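PDB 3ZBO: ALKF from Bacillus cereus, which probably binds branched DNA such as Holliday junctions and belongs to a family related to the HEAT-like repeat DNA glycosylases, its cellular function being unknown. Local coordinates for residues 206-209 against 213-216; 107-110 against 114-117; 7-12 against 59-64. All coordinates share one frame; numbering follows the deposited sequence.

How the contacts relate
Along the chain contact 3 closes first, then contact 2, then contact 1, so the three follow one another in series through a mostly helical protein. Contact 3 (7-12 against 59-64) packs the start of helix 9-19 on helix 56-63. Contact 2 (107-110 against 114-117) joins the end of helix 98-110 to the start of helix 115-124; its centre is about 23 Å from that of contact 3. Contact 1 (206-209 against 213-216) lies in the hairpin of strands 204-207 and 215-218. The centres of contacts 1 and 2 are about 27 Å apart, across the chain's centre. Contacts 1 and 3, about 35 Å apart between centres, lie at distant parts of a helical fold consistent with a HEAT-like solenoid, so each holds together a separate local region.

Contact 1 (206-209 against 213-216); sequences EVKR and KSSL
R209 lays its guanidinium over the CB of S215, with CZ 3.7 Å from that carbon, and turns an edge to the backbone of K213. Its NE and NH2 both donate side-on to K213 O, each at 2.9 Å, and the oxygen sits in the guanidinium plane. A bend at chi3 (-64°) brings the group back across the hairpin to this carbonyl. The paired bonds to one acceptor fix the rotation of the group, with S215 CB over one face.

A second polar link lies by E206. Its chain runs out extended, with CG trans to the backbone nitrogen (chi1 175°), and S214 OG donates to E206 OE2 at 2.6 Å, meeting the anti lone pair of that carboxylate oxygen. The same hydroxyl accepts from a water that in turn receives R209 N, so one serine ties together a carboxylate and the backbone. Beside it, E206 CG rests 3.7 Å from L216 CD2.

Between these side-chain links, V207 and S215 form an antiparallel hydrogen-bonded pair, V207 N to S215 O and S215 N to V207 O, both 2.9 Å long. V207 and R209 also touch R172 of helix 171-187, while E206 O accepts from K174 and K208 N donates to E171. This is a two-stranded antiparallel beta hairpin, with side-chain bonds from R209 and S214 near its turn, set against a helix at the protein surface.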
ATOM      1  N   GLU A 206       5.261 -14.628 -10.279  1.00 12.94           N
ATOM      2  CA  GLU A 206       6.564 -14.757  -9.597  1.00 13.68           C
ATOM      3  C   GLU A 206       7.163 -13.374  -9.418  1.00 13.29           C
ATOM      4  O   GLU A 206       7.495 -12.698 -10.402  1.00 14.58           O
ATOM      5  CB  GLU A 206       7.532 -15.695 -10.389  1.00 13.57           C
ATOM      6  CG  GLU A 206       8.881 -15.672  -9.688  1.00 17.06           C
ATOM      7  CD  GLU A 206       9.916 -16.515 -10.380  1.00 21.87           C
ATOM      8  OE1 GLU A 206       9.693 -17.125 -11.430  1.00 21.49           O
ATOM      9  OE2 GLU A 206      11.018 -16.571  -9.789  1.00 27.84           O
ATOM     10  N   VAL A 207       7.245 -12.971  -8.156  1.00 13.49           N
ATOM     11  CA  VAL A 207       7.868 -11.692  -7.774  1.00 14.33           C
ATOM     12  C   VAL A 207       9.334 -11.985  -7.399  1.00 13.93           C
ATOM     13  O   VAL A 207       9.628 -12.585  -6.377  1.00 14.48           O
ATOM     14  CB  VAL A 207       7.163 -11.080  -6.564  1.00 14.63           C
ATOM     15  CG1 VAL A 207       7.779  -9.717  -6.217  1.00 13.57           C
ATOM     16  CG2 VAL A 207       5.658 -10.853  -6.884  1.00 15.46           C
ATOM     17  N   LYS A 208      10.211 -11.556  -8.321  1.00 14.30           N
ATOM     18  CA  LYS A 208      11.675 -11.710  -8.075  1.00 16.87           C
ATOM     19  C   LYS A 208      12.119 -10.651  -7.124  1.00 17.02           C
ATOM     20  O   LYS A 208      11.615  -9.532  -7.142  1.00 17.87           O
ATOM     21  CB  LYS A 208      12.362 -11.580  -9.418  1.00 19.83           C
ATOM     22  CG  LYS A 208      11.980 -12.732 -10.296  1.00 22.46           C
ATOM     23  CD  LYS A 208      12.572 -12.566 -11.650  1.00 29.06           C
ATOM     24  CE  LYS A 208      11.904 -13.633 -12.567  1.00 33.12           C
ATOM     25  NZ  LYS A 208      12.165 -13.329 -14.025  1.00 36.10           N
ATOM     26  N   ARG A 209      13.015 -11.059  -6.231  1.00 19.81           N
ATOM     27  CA  ARG A 209      13.443 -10.149  -5.141  1.00 21.82           C
ATOM     28  C   ARG A 209      14.960 -10.280  -4.953  1.00 24.86           C
ATOM     29  O   ARG A 209      15.547 -11.382  -5.067  1.00 26.43           O
ATOM     30  CB  ARG A 209      12.717 -10.569  -3.860  1.00 20.76           C
ATOM     31  CG  ARG A 209      11.186 -10.412  -4.035  1.00 20.39           C
ATOM     32  CD  ARG A 209      10.455 -10.684  -2.752  1.00 17.44           C
ATOM     33  NE  ARG A 209      10.658 -12.110  -2.355  1.00 17.73           N
ATOM     34  CZ  ARG A 209       9.989 -12.627  -1.318  1.00 20.75           C
ATOM     35  NH1 ARG A 209       9.130 -11.830  -0.686  1.00 20.27           N
ATOM     36  NH2 ARG A 209      10.134 -13.882  -0.933  1.00 19.25           N
ATOM     37  N   LYS A 213      14.534 -15.502  -1.882  1.00 21.60           N
ATOM     38  CA  LYS A 213      13.878 -16.317  -2.897  0.50 20.52           C
ATOM     39  C   LYS A 213      12.748 -15.485  -3.531  1.00 19.49           C
ATOM     40  O   LYS A 213      12.191 -14.558  -2.840  1.00 21.26           O
ATOM     41  CB  LYS A 213      13.263 -17.583  -2.248  0.50 20.70           C
ATOM     42  CG  LYS A 213      14.262 -18.522  -1.596  0.50 23.11           C
ATOM     43  CD  LYS A 213      13.667 -19.939  -1.353  0.50 27.05           C
ATOM     44  CE  LYS A 213      14.726 -20.904  -0.779  0.50 30.47           C
ATOM     45  NZ  LYS A 213      15.965 -20.763  -1.592  0.50 29.99           N
ATOM     46  N   SER A 214      12.342 -15.856  -4.747  1.00 17.56           N
ATOM     47  CA  SER A 214      11.120 -15.282  -5.325  1.00 17.64           C
ATOM     48  C   SER A 214       9.945 -15.617  -4.437  1.00 16.94           C
ATOM     49  O   SER A 214       9.889 -16.626  -3.741  1.00 19.73           O
ATOM     50  CB  SER A 214      10.892 -15.873  -6.691  1.00 19.99           C
ATOM     51  OG  SER A 214      11.876 -15.390  -7.604  1.00 27.08           O
ATOM     52  N   SER A 215       8.960 -14.718  -4.482  1.00 14.24           N
ATOM     53  CA  SER A 215       7.623 -14.986  -3.961  1.00 15.50           C
ATOM     54  C   SER A 215       6.743 -15.519  -5.072  1.00 15.12           C
ATOM     55  O   SER A 215       6.624 -14.858  -6.099  1.00 16.54           O
ATOM     56  CB  SER A 215       7.104 -13.669  -3.407  1.00 17.08           C
ATOM     57  OG  SER A 215       5.860 -13.969  -2.826  1.00 25.42           O
ATOM     58  N   LEU A 216       6.201 -16.734  -4.912  1.00 14.06           N
ATOM     59  CA  LEU A 216       5.248 -17.267  -5.901  1.00 14.45           C
ATOM     60  C   LEU A 216       3.798 -16.984  -5.483  1.00 15.09           C
ATOM     61  O   LEU A 216       3.244 -17.736  -4.558  1.00 17.00           O
ATOM     62  CB  LEU A 216       5.473 -18.787  -6.038  1.00 14.95           C
ATOM     63  CG  LEU A 216       6.881 -19.157  -6.540  1.00 15.87           C
ATOM     64  CD1 LEU A 216       6.898 -20.671  -6.889  1.00 18.21           C
ATOM     65  CD2 LEU A 216       7.231 -18.413  -7.804  1.00 18.78           C
TER
HETATM   66  O   HOH W   1      14.082 -13.782  -6.997  1.00 27.49           O

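Contact 2 (107-110 against 114-117); sequences VTLS and IAQD
L109 and A115 account for most of the buried surface here, and they meet where helix 98-110 gives way to helix 115-124. L109 sends its isobutyl group over the backbone of A115: CD1 comes within 3.9 Å of A115 CA, and CD2 reaches 4.0 Å from A115 O. The torsions explain this reach. A chi1 of 180° turns the L109 branch away from its own nitrogen, beside its carbonyl carbon, and forward to the first turn of the next helix.

A115 answers with its methyl group, which lies close to the backbone of L109 at 3.3 Å from A115 CB to L109 O. That is a snug fit of a small side chain against a carbonyl oxygen. The two side chains themselves are less close, with L109 CG 4.3 Å from A115 CB. No hydrogen bond crosses between the segments, so van der Waals packing makes the contact.

I114 adds a smaller share from the N-cap position of helix 115-124, its backbone oxygen lying 4.3 Å from L109 CD1. In the connecting turn S112 OG donates to L109 O and accepts from I114 N, a polar link between the two segments through a residue of the loop.

Further along helix 115-124 itself, V118 and W122 pack on L109. Other helices close round the turn: F88 of helix 85-94 touches both L109 and I114, and from helix 128-144 C137 meets L109 and L141 meets A115.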
ATOM      1  N   VAL A 107      -1.482   4.192   1.190  1.00 10.24           N
ATOM      2  CA  VAL A 107      -2.555   4.157   2.183  1.00 11.30           C
ATOM      3  C   VAL A 107      -2.925   5.631   2.517  1.00 11.83           C
ATOM      4  O   VAL A 107      -4.147   5.911   2.584  1.00 12.82           O
ATOM      5  CB  VAL A 107      -2.078   3.406   3.417  1.00 12.27           C
ATOM      6  CG1 VAL A 107      -3.174   3.448   4.502  1.00 11.74           C
ATOM      7  CG2 VAL A 107      -1.702   1.954   3.152  1.00 13.58           C
ATOM      8  N   THR A 108      -1.953   6.518   2.690  1.00 12.85           N
ATOM      9  CA  THR A 108      -2.284   7.932   2.907  1.00 12.10           C
ATOM     10  C   THR A 108      -3.112   8.468   1.722  1.00 12.58           C
ATOM     11  O   THR A 108      -4.123   9.091   1.889  1.00 13.94           O
ATOM     12  CB  THR A 108      -1.018   8.675   3.055  1.00 13.92           C
ATOM     13  OG1 THR A 108      -0.316   8.153   4.204  1.00 16.33           O
ATOM     14  CG2 THR A 108      -1.291  10.156   3.350  1.00 14.65           C
ATOM     15  N   LEU A 109      -2.694   8.088   0.510  1.00 12.05           N
ATOM     16  CA  LEU A 109      -3.476   8.513  -0.700  1.00 11.91           C
ATOM     17  C   LEU A 109      -4.909   8.010  -0.698  1.00 11.93           C
ATOM     18  O   LEU A 109      -5.839   8.740  -1.094  1.00 13.80           O
ATOM     19  CB  LEU A 109      -2.720   8.111  -1.988  1.00 11.18           C
ATOM     20  CG  LEU A 109      -3.406   8.472  -3.340  1.00 11.82           C
ATOM     21  CD1 LEU A 109      -3.498  10.047  -3.429  1.00 11.42           C
ATOM     22  CD2 LEU A 109      -2.618   7.918  -4.493  1.00 13.00           C
ATOM     23  N   SER A 110      -5.101   6.759  -0.244  1.00 13.48           N
ATOM     24  CA  SER A 110      -6.470   6.181  -0.235  1.00 12.48           C
ATOM     25  C   SER A 110      -7.389   6.935   0.716  1.00 14.98           C
ATOM     26  O   SER A 110      -8.609   6.725   0.605  1.00 16.61           O
ATOM     27  CB  SER A 110      -6.382   4.640   0.128  1.00 14.05           C
ATOM     28  OG  SER A 110      -6.117   4.521   1.506  1.00 14.73           O
ATOM     29  N   ILE A 114      -8.379  12.764  -3.602  1.00 17.37           N
ATOM     30  CA  ILE A 114      -7.938  12.773  -4.982  1.00 15.98           C
ATOM     31  C   ILE A 114      -7.306  11.430  -5.351  1.00 14.51           C
ATOM     32  O   ILE A 114      -6.522  11.294  -6.269  1.00 15.58           O
ATOM     33  CB  ILE A 114      -6.903  13.902  -5.230  1.00 14.73           C
ATOM     34  CG1 ILE A 114      -5.770  13.863  -4.185  1.00 14.12           C
ATOM     35  CG2 ILE A 114      -7.632  15.237  -5.022  1.00 18.83           C
ATOM     36  CD1 ILE A 114      -4.636  14.791  -4.506  1.00 15.43           C
ATOM     37  N   ALA A 115      -7.734  10.369  -4.648  1.00 13.32           N
ATOM     38  CA  ALA A 115      -7.079   9.063  -4.721  1.00 14.78           C
ATOM     39  C   ALA A 115      -7.066   8.472  -6.111  1.00 13.66           C
ATOM     40  O   ALA A 115      -5.997   8.078  -6.641  1.00 13.88           O
ATOM     41  CB  ALA A 115      -7.707   8.105  -3.712  1.00 14.57           C
ATOM     42  N   GLN A 116      -8.246   8.351  -6.765  1.00 13.97           N
ATOM     43  CA  GLN A 116      -8.237   7.701  -8.052  1.00 15.44           C
ATOM     44  C   GLN A 116      -7.495   8.523  -9.109  1.00 15.43           C
ATOM     45  O   GLN A 116      -6.785   7.948  -9.943  1.00 16.92           O
ATOM     46  CB  GLN A 116      -9.680   7.387  -8.577  1.00 14.71           C
ATOM     47  CG  GLN A 116     -10.392   6.320  -7.731  1.00 13.98           C
ATOM     48  CD  GLN A 116     -11.724   5.942  -8.339  1.00 13.43           C
ATOM     49  OE1 GLN A 116     -11.841   5.661  -9.564  1.00 18.86           O
ATOM     50  NE2 GLN A 116     -12.707   5.816  -7.403  1.00 15.37           N
ATOM     51  N   ASP A 117      -7.613   9.853  -9.064  1.00 15.18           N
ATOM     52  CA  ASP A 117      -6.937  10.641 -10.109  1.00 18.01           C
ATOM     53  C   ASP A 117      -5.413  10.456 -10.026  1.00 15.21           C
ATOM     54  O   ASP A 117      -4.715  10.238 -11.026  1.00 16.73           O
ATOM     55  CB  ASP A 117      -7.289  12.082  -9.906  1.00 18.47           C
ATOM     56  CG  ASP A 117      -8.713  12.391 -10.383  1.00 29.73           C
ATOM     57  OD1 ASP A 117      -9.307  11.551 -11.150  1.00 34.29           O
ATOM     58  OD2 ASP A 117      -9.209  13.463  -9.988  1.00 40.90           O
TER

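Contact 3 (7-12 against 59-64); sequences MDFKTV and AEELYA
F9 and L62 make the apolar part of the contact, with V12 on the next turn of helix 9-19. The CD2 methyl of L62 is shared: it lies 3.9 Å from F9 CD1 and 3.9 Å from V12 CG1. The F9 and L62 side chains run antiparallel alongside each other, while V12 lies roughly perpendicular to L62, so the leucine tip is held between an aromatic ring and a valine methyl. Because F9 points CG away from its amide nitrogen (chi1 174°), it carries its ring along helix 56-63, past the E61 side chain. There E61 CB adds a further carbon contact, 3.7 Å from F9 CD1.

Polar atoms of E61 also rest on F9 carbons. E61 OE1 lies 3.6 Å from F9 CB, and the ring and carboxylate planes are inclined by 29°. F9 CE1 comes within 3.6 Å of the backbone oxygen of E61.

Hydrogen bonding serves the helix end itself. D8 is the N-cap of helix 9-19, where its OD1 accepts from both T11 N and T11 OG1, the hydroxyl at 2.7 Å. This fixes the first turn that presents F9 and V12.

L62 is covered further by F73, A74 and I77 of helix 68-77, and V12 by I52 of helix 46-52. With no hydrogen bond or salt bridge between the two segments, the contact is mainly van der Waals: an apolar cluster round L62 CD2, with E61 oxygens lying against the F9 carbons.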
ATOM      1  N   MET A   7       3.578  17.729  20.343  1.00 37.62           N
ATOM      2  CA  MET A   7       4.789  16.911  20.362  1.00 35.81           C
ATOM      3  C   MET A   7       5.744  17.421  19.281  1.00 33.07           C
ATOM      4  O   MET A   7       5.310  17.705  18.171  1.00 31.82           O
ATOM      5  CB  MET A   7       4.382  15.461  20.090  1.00 36.27           C
ATOM      6  CG  MET A   7       4.163  14.689  21.341  1.00 40.26           C
ATOM      7  SD  MET A   7       4.516  12.950  21.001  1.00 48.50           S
ATOM      8  CE  MET A   7       6.280  12.867  20.959  1.00 45.71           C
ATOM      9  N   ASP A   8       7.018  17.590  19.597  1.00 30.69           N
ATOM     10  CA  ASP A   8       7.909  18.075  18.579  1.00 28.21           C
ATOM     11  C   ASP A   8       8.674  16.925  17.896  1.00 25.70           C
ATOM     12  O   ASP A   8       8.598  15.796  18.297  1.00 25.88           O
ATOM     13  CB  ASP A   8       8.816  19.225  19.045  1.00 29.42           C
ATOM     14  CG  ASP A   8       9.691  18.840  20.193  1.00 33.13           C
ATOM     15  OD1 ASP A   8       9.967  17.605  20.338  1.00 35.77           O
ATOM     16  OD2 ASP A   8      10.103  19.771  20.974  1.00 37.56           O
ATOM     17  N   PHE A   9       9.220  17.275  16.758  1.00 22.07           N
ATOM     18  CA  PHE A   9      10.014  16.349  15.941  1.00 21.21           C
ATOM     19  C   PHE A   9      11.022  15.565  16.740  1.00 21.10           C
ATOM     20  O   PHE A   9      11.085  14.307  16.637  1.00 19.78           O
ATOM     21  CB  PHE A   9      10.714  17.130  14.816  1.00 20.00           C
ATOM     22  CG  PHE A   9      11.655  16.307  14.024  1.00 21.06           C
ATOM     23  CD1 PHE A   9      11.192  15.472  13.037  1.00 17.51           C
ATOM     24  CD2 PHE A   9      13.045  16.339  14.300  1.00 21.03           C
ATOM     25  CE1 PHE A   9      12.095  14.703  12.298  1.00 17.84           C
ATOM     26  CE2 PHE A   9      13.979  15.547  13.609  1.00 22.02           C
ATOM     27  CZ  PHE A   9      13.480  14.704  12.587  1.00 21.20           C
ATOM     28  N   LYS A  10      11.833  16.257  17.555  1.00 22.77           N
ATOM     29  CA  LYS A  10      12.911  15.547  18.267  1.00 23.96           C
ATOM     30  C   LYS A  10      12.336  14.525  19.239  1.00 24.30           C
ATOM     31  O   LYS A  10      12.887  13.403  19.407  1.00 22.95           O
ATOM     32  CB  LYS A  10      13.795  16.517  19.087  1.00 26.09           C
ATOM     33  CG  LYS A  10      14.308  15.848  20.427  1.00 35.58           C
ATOM     34  CD  LYS A  10      14.073  16.669  21.760  1.00 42.30           C
ATOM     35  CE  LYS A  10      14.970  16.122  22.977  1.00 42.61           C
ATOM     36  NZ  LYS A  10      16.476  16.437  22.911  1.00 39.25           N
ATOM     37  N   THR A  11      11.230  14.864  19.888  1.00 22.43           N
ATOM     38  CA  THR A  11      10.587  13.981  20.846  1.00 24.03           C
ATOM     39  C   THR A  11       9.975  12.753  20.147  1.00 24.38           C
ATOM     40  O   THR A  11      10.125  11.608  20.614  1.00 24.61           O
ATOM     41  CB  THR A  11       9.499  14.710  21.617  1.00 24.71           C
ATOM     42  OG1 THR A  11      10.130  15.786  22.323  1.00 29.32           O
ATOM     43  CG2 THR A  11       8.780  13.806  22.620  1.00 30.75           C
ATOM     44  N   VAL A  12       9.337  12.954  19.004  1.00 21.45           N
ATOM     45  CA  VAL A  12       8.841  11.773  18.282  1.00 20.99           C
ATOM     46  C   VAL A  12       9.930  10.846  17.837  1.00 20.81           C
ATOM     47  O   VAL A  12       9.745   9.604  17.964  1.00 19.89           O
ATOM     48  CB  VAL A  12       8.019  12.219  17.016  1.00 21.56           C
ATOM     49  CG1 VAL A  12       7.586  10.995  16.180  1.00 23.00           C
ATOM     50  CG2 VAL A  12       6.783  13.108  17.465  1.00 24.89           C
ATOM     51  N   ALA A  59       4.334  15.612  10.061  1.00 14.24           N
ATOM     52  CA  ALA A  59       4.417  14.479   9.120  1.00 13.75           C
ATOM     53  C   ALA A  59       5.472  14.790   8.070  1.00 12.98           C
ATOM     54  O   ALA A  59       6.298  13.865   7.725  1.00 14.44           O
ATOM     55  CB  ALA A  59       3.034  14.196   8.380  1.00 14.57           C
ATOM     56  N   GLU A  60       5.495  16.027   7.622  1.00 13.24           N
ATOM     57  CA  GLU A  60       6.504  16.374   6.609  1.00 13.23           C
ATOM     58  C   GLU A  60       7.898  16.245   7.111  1.00 14.42           C
ATOM     59  O   GLU A  60       8.802  15.740   6.371  1.00 15.00           O
ATOM     60  CB  GLU A  60       6.294  17.764   5.990  1.00 13.21           C
ATOM     61  CG  GLU A  60       5.031  17.866   5.200  1.00 16.71           C
ATOM     62  CD  GLU A  60       5.017  17.157   3.839  1.00 18.44           C
ATOM     63  OE1 GLU A  60       6.103  16.864   3.352  1.00 17.66           O
ATOM     64  OE2 GLU A  60       3.973  16.985   3.272  1.00 19.20           O
ATOM     65  N   GLU A  61       8.154  16.731   8.346  1.00 13.28           N
ATOM     66  CA  GLU A  61       9.496  16.580   8.863  1.00 15.14           C
ATOM     67  C   GLU A  61       9.905  15.112   9.088  1.00 12.92           C
ATOM     68  O   GLU A  61      11.082  14.775   8.825  1.00 14.65           O
ATOM     69  CB  GLU A  61       9.637  17.343  10.197  1.00 15.23           C
ATOM     70  CG  GLU A  61       9.467  18.824  10.040  1.00 18.16           C
ATOM     71  CD  GLU A  61       9.977  19.593  11.298  1.00 22.23           C
ATOM     72  OE1 GLU A  61      11.011  19.233  11.936  1.00 21.69           O
ATOM     73  OE2 GLU A  61       9.333  20.642  11.599  1.00 22.75           O
ATOM     74  N   LEU A  62       8.953  14.326   9.547  1.00 12.95           N
ATOM     75  CA  LEU A  62       9.237  12.894   9.798  1.00 12.57           C
ATOM     76  C   LEU A  62       9.473  12.224   8.450  1.00 14.33           C
ATOM     77  O   LEU A  62      10.443  11.405   8.344  1.00 13.77           O
ATOM     78  CB  LEU A  62       8.073  12.239  10.530  1.00 14.55           C
ATOM     79  CG  LEU A  62       7.954  12.755  11.949  1.00 13.15           C
ATOM     80  CD1 LEU A  62       6.661  12.237  12.484  1.00 16.52           C
ATOM     81  CD2 LEU A  62       9.091  12.246  12.799  1.00 16.70           C
ATOM     82  N   TYR A  63       8.686  12.552   7.434  1.00 15.05           N
ATOM     83  CA  TYR A  63       8.895  11.806   6.145  1.00 12.55           C
ATOM     84  C   TYR A  63      10.253  12.150   5.529  1.00 14.07           C
ATOM     85  O   TYR A  63      10.938  11.295   4.921  1.00 14.18           O
ATOM     86  CB  TYR A  63       7.731  12.171   5.207  1.00 11.92           C
ATOM     87  CG  TYR A  63       7.632  11.160   4.096  1.00 11.13           C
ATOM     88  CD1 TYR A  63       6.956   9.949   4.279  1.00 12.69           C
ATOM     89  CD2 TYR A  63       8.222  11.438   2.857  1.00 10.65           C
ATOM     90  CE1 TYR A  63       6.854   8.998   3.227  1.00 15.31           C
ATOM     91  CE2 TYR A  63       8.197  10.494   1.828  1.00 12.77           C
ATOM     92  CZ  TYR A  63       7.503   9.281   2.044  1.00 11.95           C
ATOM     93  OH  TYR A  63       7.450   8.376   1.005  1.00 12.67           O
ATOM     94  N   ALA A  64      10.713  13.375   5.779  1.00 14.69           N
ATOM     95  CA  ALA A  64      11.985  13.836   5.237  1.00 13.75           C
ATOM     96  C   ALA A  64      13.177  13.211   5.849  1.00 15.19           C
ATOM     97  O   ALA A  64      14.314  13.453   5.349  1.00 16.89           O
ATOM     98  CB  ALA A  64      12.094  15.417   5.380  1.00 15.60           C
TER